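Long-range contacts in mitochondrial antiviral signaling protein (MAVS) (Equus caballus, PDB 4O9L), which probably relays antiviral innate immune signals by assembling into prion-like filaments through its caspase recruitment domain: residues A[8-13]-A[66-72]; A[26-31]-A[45-49]. The protein carries 1 engineered substitution. All coordinates share one frame; numbering follows the deposited sequence.

How the contacts relate
From the N terminus the chain enters helix 6-17, whose first turns meet residues 66-72 much later in the sequence; contact 1 thereby closes a large loop of 52 residues, 35 of them helical. Contact 2 falls wholly within that loop and closes a smaller one of 13 residues. The two do not cross. The centres of contacts 1 and 2 are about 18 Å apart, on opposite sides of the chain's centre. The nearest atoms of contacts 1 and 2 are about 7 Å apart. Contact 1 ties helix 6-17 to the turn leading from helix 39-66 into helix 71-81 and to the start of the latter; contact 2 fastens helix 27-30 to helix 39-66.

Contact 1: residues A[8-13]-A[66-72]; sequences EDKTFQ and RRRNGWV
Arg66 lays its guanidinium flat on the ring of Phe12, planes 15° apart, with Arg66 NH2 3.2 Å from Phe12 CE2. The arginine chain is extended from CG to NE, which carries Arg66 CD over the Phe12 ring centre, 3.7 Å from the centroid, in a CH-pi contact; the charged end continues across the rim as an off-centre cation-pi pair. Arginine suits this place because its methylenes and its flat cation can both use an aromatic face. At the guanidinium edge Arg66 NH1 forms a long salt bridge of 3.4 Å with Asp9 OD1, which probably restrains the group in this flat pose.

The indole of Trp71 is buried, its edge turned to the backbone of Glu8 and Phe12. With chi1 at 68°, its CG sits between backbone N and carbonyl carbon, and the benzo edge reaches helix 6-17: Trp71 CZ2 lies 3.8 Å from Phe12 CB and 3.5 Å from Glu8 O. That carbonyl is already engaged by Phe12 N in the helix. Leu65 of helix 39-66 also touches the indole.

Glu8 runs past the indole the other way. Glu8 OE2 accepts a hydrogen bond from a water 2.6 Å away, and the same water accepts the amide of Val72, so the carboxylate reaches the first turn of helix 71-81 through solvent; OE1 is held by Thr5. Gly70, the N-cap residue, takes a positive phi of 61° in the type II turn 68-71, where glycine is favoured. The arrangement joins helix 6-17 to the turn between helices 39-66 and 71-81 and to the start of the latter, within the CARD, a helical bundle of the death-fold superfamily.

Contact 2: residues A[26-31]-A[45-49]; sequences HVLRIL and LRATY. Engineered in segment 26-31: Arg29 (natural residue Glu).
His26 and Tyr49 meet through a single hydrogen bond, from His26 NE2 to Tyr49 OH, 3.2 Å long and bent to 139° at the hydrogen. The hydroxyl lies close to the imidazole plane but off the line of the N-H, and the two rings are inclined to each other at 61°. His26 occupies the exposed N-cap position. Its CG is anti to the backbone N (chi1 -179°), which extends the ring across to the phenol, and imidazole suits the spot because it offers a donor to the tyrosine hydroxyl.

Val27, one residue on, begins the helix. The branched Val27 CB lies 3.7 Å from Tyr49 CD1, a compact apolar surface beside the tyrosine, and the Val27 amide is bonded to Asn54 of helix 39-66.

Leu28 approaches the same ring over one face. Leu28 CG stands 3.6 Å from the centroid of the Tyr49 ring in a CH-pi contact, nearest Tyr49 CD2 and CE2; Leu28 CD1 touches Tyr49 CE2 and Leu28 CD2 touches Tyr49 CG. The leucine CG thus sits over the aromatic face, with the two methyls above and just beyond its rim, and Tyr49 is gripped by apolar contacts along its ring and by a polar one at its hydroxyl.

Leu31 follows one turn later. Leu31 CD2 packs 3.8 Å from Leu45 CD1, and Leu31 CD1 rests 3.7 Å from Arg46 CG. Arginine can serve at this edge because its CG methylene meets the leucine methyl, while the chain bends at chi3 and its charged end pairs with Asp43.

Segment 26-31 therefore lies against helix 39-66 through Val27, Leu28 and Leu31, and on a different side Ile30 packs on Leu75, Ala78 and Leu79 of helix 71-81.

Contact 1: residues A[8-13]-A[66-72]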
# COMPACT_ATOMS: atom_id res chain seq x y z
N GLU A 8 0.53 1.25 -12.93
CA GLU A 8 -0.18 1.18 -11.64
C GLU A 8 -1.03 -0.07 -11.52
O GLU A 8 -0.98 -0.77 -10.51
CB GLU A 8 -1.03 2.45 -11.42
CG GLU A 8 -0.22 3.63 -10.88
CD GLU A 8 -1.02 4.92 -10.84
OE1 GLU A 8 -1.95 5.09 -11.66
OE2 GLU A 8 -0.72 5.77 -9.98
N ASP A 9 -1.81 -0.36 -12.55
CA ASP A 9 -2.68 -1.53 -12.56
C ASP A 9 -1.87 -2.82 -12.43
O ASP A 9 -2.22 -3.72 -11.65
CB ASP A 9 -3.49 -1.56 -13.85
CG ASP A 9 -4.27 -2.85 -14.01
OD1 ASP A 9 -5.20 -3.09 -13.22
OD2 ASP A 9 -3.96 -3.62 -14.94
N LYS A 10 -0.79 -2.90 -13.21
CA LYS A 10 0.11 -4.05 -13.18
C LYS A 10 0.67 -4.26 -11.78
O LYS A 10 0.77 -5.39 -11.28
CB LYS A 10 1.26 -3.83 -14.16
CG LYS A 10 2.38 -4.86 -14.06
CD LYS A 10 3.47 -4.59 -15.08
CE LYS A 10 2.93 -4.62 -16.51
NZ LYS A 10 3.83 -3.86 -17.43
N THR A 11 1.02 -3.15 -11.13
CA THR A 11 1.53 -3.19 -9.77
C THR A 11 0.45 -3.66 -8.78
O THR A 11 0.70 -4.54 -7.96
CB THR A 11 2.09 -1.82 -9.33
OG1 THR A 11 3.09 -1.40 -10.27
CG2 THR A 11 2.73 -1.91 -7.92
N PHE A 12 -0.74 -3.08 -8.88
CA PHE A 12 -1.84 -3.50 -8.02
C PHE A 12 -2.12 -5.00 -8.18
O PHE A 12 -2.34 -5.72 -7.19
CB PHE A 12 -3.10 -2.68 -8.28
CG PHE A 12 -4.24 -3.06 -7.37
CD1 PHE A 12 -4.33 -2.53 -6.09
CD2 PHE A 12 -5.21 -3.95 -7.79
CE1 PHE A 12 -5.38 -2.89 -5.24
CE2 PHE A 12 -6.26 -4.32 -6.95
CZ PHE A 12 -6.35 -3.79 -5.68
N GLN A 13 -2.11 -5.48 -9.42
CA GLN A 13 -2.40 -6.88 -9.67
C GLN A 13 -1.31 -7.79 -9.12
O GLN A 13 -1.58 -8.89 -8.64
CB GLN A 13 -2.61 -7.12 -11.17
CG GLN A 13 -3.82 -6.37 -11.76
CD GLN A 13 -5.12 -6.63 -11.00
OE1 GLN A 13 -5.39 -7.75 -10.55
NE2 GLN A 13 -5.95 -5.59 -10.88
N ARG A 66 -5.06 2.48 -4.10
CA ARG A 66 -5.31 2.45 -5.54
C ARG A 66 -6.20 3.60 -6.04
O ARG A 66 -6.11 4.00 -7.21
CB ARG A 66 -5.91 1.08 -5.90
CG ARG A 66 -6.16 0.86 -7.37
CD ARG A 66 -7.05 -0.35 -7.59
NE ARG A 66 -6.87 -0.89 -8.93
CZ ARG A 66 -7.50 -1.96 -9.39
NH1 ARG A 66 -7.27 -2.39 -10.63
NH2 ARG A 66 -8.37 -2.60 -8.62
N ARG A 67 -7.03 4.15 -5.16
CA ARG A 67 -7.88 5.29 -5.49
C ARG A 67 -7.13 6.64 -5.47
O ARG A 67 -7.68 7.67 -5.86
CB ARG A 67 -9.06 5.39 -4.51
CG ARG A 67 -10.08 4.25 -4.60
CD ARG A 67 -11.31 4.51 -3.70
NE ARG A 67 -11.19 3.86 -2.39
CZ ARG A 67 -11.52 2.59 -2.16
NH1 ARG A 67 -11.37 2.07 -0.94
NH2 ARG A 67 -12.00 1.85 -3.15
N ARG A 68 -5.89 6.64 -4.99
CA ARG A 68 -5.18 7.91 -4.79
C ARG A 68 -4.02 8.13 -5.76
O ARG A 68 -3.34 7.18 -6.17
CB ARG A 68 -4.67 8.02 -3.34
CG ARG A 68 -5.77 7.95 -2.27
CD ARG A 68 -6.70 9.15 -2.33
NE ARG A 68 -7.74 9.08 -1.29
CZ ARG A 68 -9.05 8.99 -1.54
NH1 ARG A 68 -9.91 8.92 -0.53
NH2 ARG A 68 -9.49 8.99 -2.79
N ASN A 69 -3.79 9.39 -6.10
CA ASN A 69 -2.65 9.81 -6.91
C ASN A 69 -1.31 9.25 -6.42
O ASN A 69 -0.98 9.36 -5.23
CB ASN A 69 -2.57 11.35 -6.93
CG ASN A 69 -1.23 11.86 -7.47
OD1 ASN A 69 -0.23 11.98 -6.73
ND2 ASN A 69 -1.21 12.18 -8.76
N GLY A 70 -0.55 8.65 -7.34
CA GLY A 70 0.83 8.28 -7.08
C GLY A 70 1.07 7.30 -5.95
O GLY A 70 2.15 7.30 -5.34
N TRP A 71 0.08 6.45 -5.68
CA TRP A 71 0.15 5.51 -4.57
C TRP A 71 1.32 4.54 -4.67
O TRP A 71 1.85 4.11 -3.64
CB TRP A 71 -1.15 4.71 -4.45
CG TRP A 71 -1.40 3.76 -5.59
CD1 TRP A 71 -2.07 4.03 -6.75
CD2 TRP A 71 -1.03 2.37 -5.65
NE1 TRP A 71 -2.12 2.90 -7.54
CE2 TRP A 71 -1.49 1.87 -6.89
CE3 TRP A 71 -0.33 1.51 -4.79
CZ2 TRP A 71 -1.29 0.54 -7.28
CZ3 TRP A 71 -0.13 0.19 -5.18
CH2 TRP A 71 -0.61 -0.28 -6.41
N VAL A 72 1.73 4.18 -5.88
CA VAL A 72 2.83 3.23 -6.02
C VAL A 72 4.12 3.79 -5.40
O VAL A 72 4.79 3.12 -4.62
CB VAL A 72 3.06 2.81 -7.49
CG1 VAL A 72 4.33 1.97 -7.60
CG2 VAL A 72 1.86 2.04 -8.02
O HOH W 1 1.32 5.54 -8.37
O HOH W 2 -3.51 6.51 -9.36
O HOH W 3 -1.39 9.03 -9.98

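Contact 2: residues A[26-31]-A[45-49]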
# COMPACT_ATOMS: atom_id res chain seq x y z
N HIS A 26 3.06 -3.81 8.87
CA HIS A 26 2.21 -3.50 10.01
C HIS A 26 1.43 -2.24 9.64
O HIS A 26 2.02 -1.17 9.48
CB HIS A 26 3.04 -3.24 11.26
CG HIS A 26 2.21 -2.95 12.48
ND1 HIS A 26 2.71 -2.27 13.58
CD2 HIS A 26 0.93 -3.25 12.78
CE1 HIS A 26 1.77 -2.16 14.49
NE2 HIS A 26 0.67 -2.75 14.03
N VAL A 27 0.12 -2.37 9.50
CA VAL A 27 -0.70 -1.27 8.98
C VAL A 27 -0.51 0.03 9.75
O VAL A 27 -0.31 1.10 9.16
CB VAL A 27 -2.20 -1.65 8.93
CG1 VAL A 27 -3.08 -0.40 8.69
CG2 VAL A 27 -2.44 -2.69 7.85
N LEU A 28 -0.55 -0.05 11.08
CA LEU A 28 -0.50 1.16 11.89
C LEU A 28 0.82 1.90 11.70
O LEU A 28 0.85 3.12 11.67
CB LEU A 28 -0.74 0.83 13.36
CG LEU A 28 -2.18 0.53 13.77
CD1 LEU A 28 -2.29 0.61 15.31
CD2 LEU A 28 -3.17 1.49 13.10
N ARG A 29 1.90 1.14 11.56
CA ARG A 29 3.21 1.74 11.36
C ARG A 29 3.37 2.38 9.99
O ARG A 29 4.00 3.42 9.86
CB ARG A 29 4.31 0.69 11.56
CG ARG A 29 5.70 1.24 11.35
CD ARG A 29 6.78 0.21 11.62
NE ARG A 29 8.10 0.82 11.50
CZ ARG A 29 9.23 0.13 11.45
NH1 ARG A 29 10.39 0.78 11.34
NH2 ARG A 29 9.20 -1.19 11.51
N ILE A 30 2.78 1.78 8.95
CA ILE A 30 3.00 2.28 7.60
C ILE A 30 2.12 3.49 7.25
O ILE A 30 2.56 4.36 6.48
CB ILE A 30 2.88 1.18 6.51
CG1 ILE A 30 3.58 1.63 5.21
CG2 ILE A 30 1.40 0.82 6.27
CD1 ILE A 30 3.77 0.53 4.15
N LEU A 31 0.91 3.56 7.82
CA LEU A 31 -0.07 4.61 7.49
C LEU A 31 0.47 6.06 7.44
O LEU A 31 0.23 6.76 6.46
CB LEU A 31 -1.30 4.53 8.41
CG LEU A 31 -2.34 3.44 8.16
CD1 LEU A 31 -3.44 3.49 9.23
CD2 LEU A 31 -2.96 3.59 6.77
N LEU A 45 -8.83 4.29 8.12
CA LEU A 45 -7.99 3.10 8.15
C LEU A 45 -7.50 2.74 9.57
O LEU A 45 -7.40 1.56 9.91
CB LEU A 45 -6.84 3.21 7.14
CG LEU A 45 -7.28 3.12 5.67
CD1 LEU A 45 -6.16 3.59 4.74
CD2 LEU A 45 -7.70 1.69 5.31
N ARG A 46 -7.20 3.74 10.40
CA ARG A 46 -6.86 3.45 11.80
C ARG A 46 -8.04 2.82 12.54
O ARG A 46 -7.86 1.87 13.32
CB ARG A 46 -6.36 4.70 12.54
CG ARG A 46 -4.94 5.11 12.16
CD ARG A 46 -4.39 6.18 13.11
NE ARG A 46 -5.36 7.24 13.40
CZ ARG A 46 -5.47 8.37 12.72
NH1 ARG A 46 -6.38 9.27 13.08
NH2 ARG A 46 -4.68 8.61 11.69
N ALA A 47 -9.24 3.32 12.28
CA ALA A 47 -10.45 2.77 12.90
C ALA A 47 -10.77 1.38 12.34
O ALA A 47 -11.23 0.50 13.06
CB ALA A 47 -11.62 3.71 12.72
N THR A 48 -10.50 1.17 11.05
CA THR A 48 -10.66 -0.15 10.44
C THR A 48 -9.70 -1.17 11.08
O THR A 48 -10.09 -2.30 11.41
CB THR A 48 -10.39 -0.11 8.92
OG1 THR A 48 -11.26 0.85 8.31
CG2 THR A 48 -10.62 -1.47 8.29
N TYR A 49 -8.44 -0.76 11.24
CA TYR A 49 -7.45 -1.59 11.90
C TYR A 49 -7.93 -2.05 13.27
O TYR A 49 -7.87 -3.24 13.59
CB TYR A 49 -6.10 -0.85 12.04
CG TYR A 49 -5.04 -1.71 12.69
CD1 TYR A 49 -4.22 -2.53 11.92
CD2 TYR A 49 -4.86 -1.71 14.07
CE1 TYR A 49 -3.26 -3.33 12.52
CE2 TYR A 49 -3.91 -2.50 14.67
CZ TYR A 49 -3.10 -3.30 13.89
OH TYR A 49 -2.15 -4.09 14.50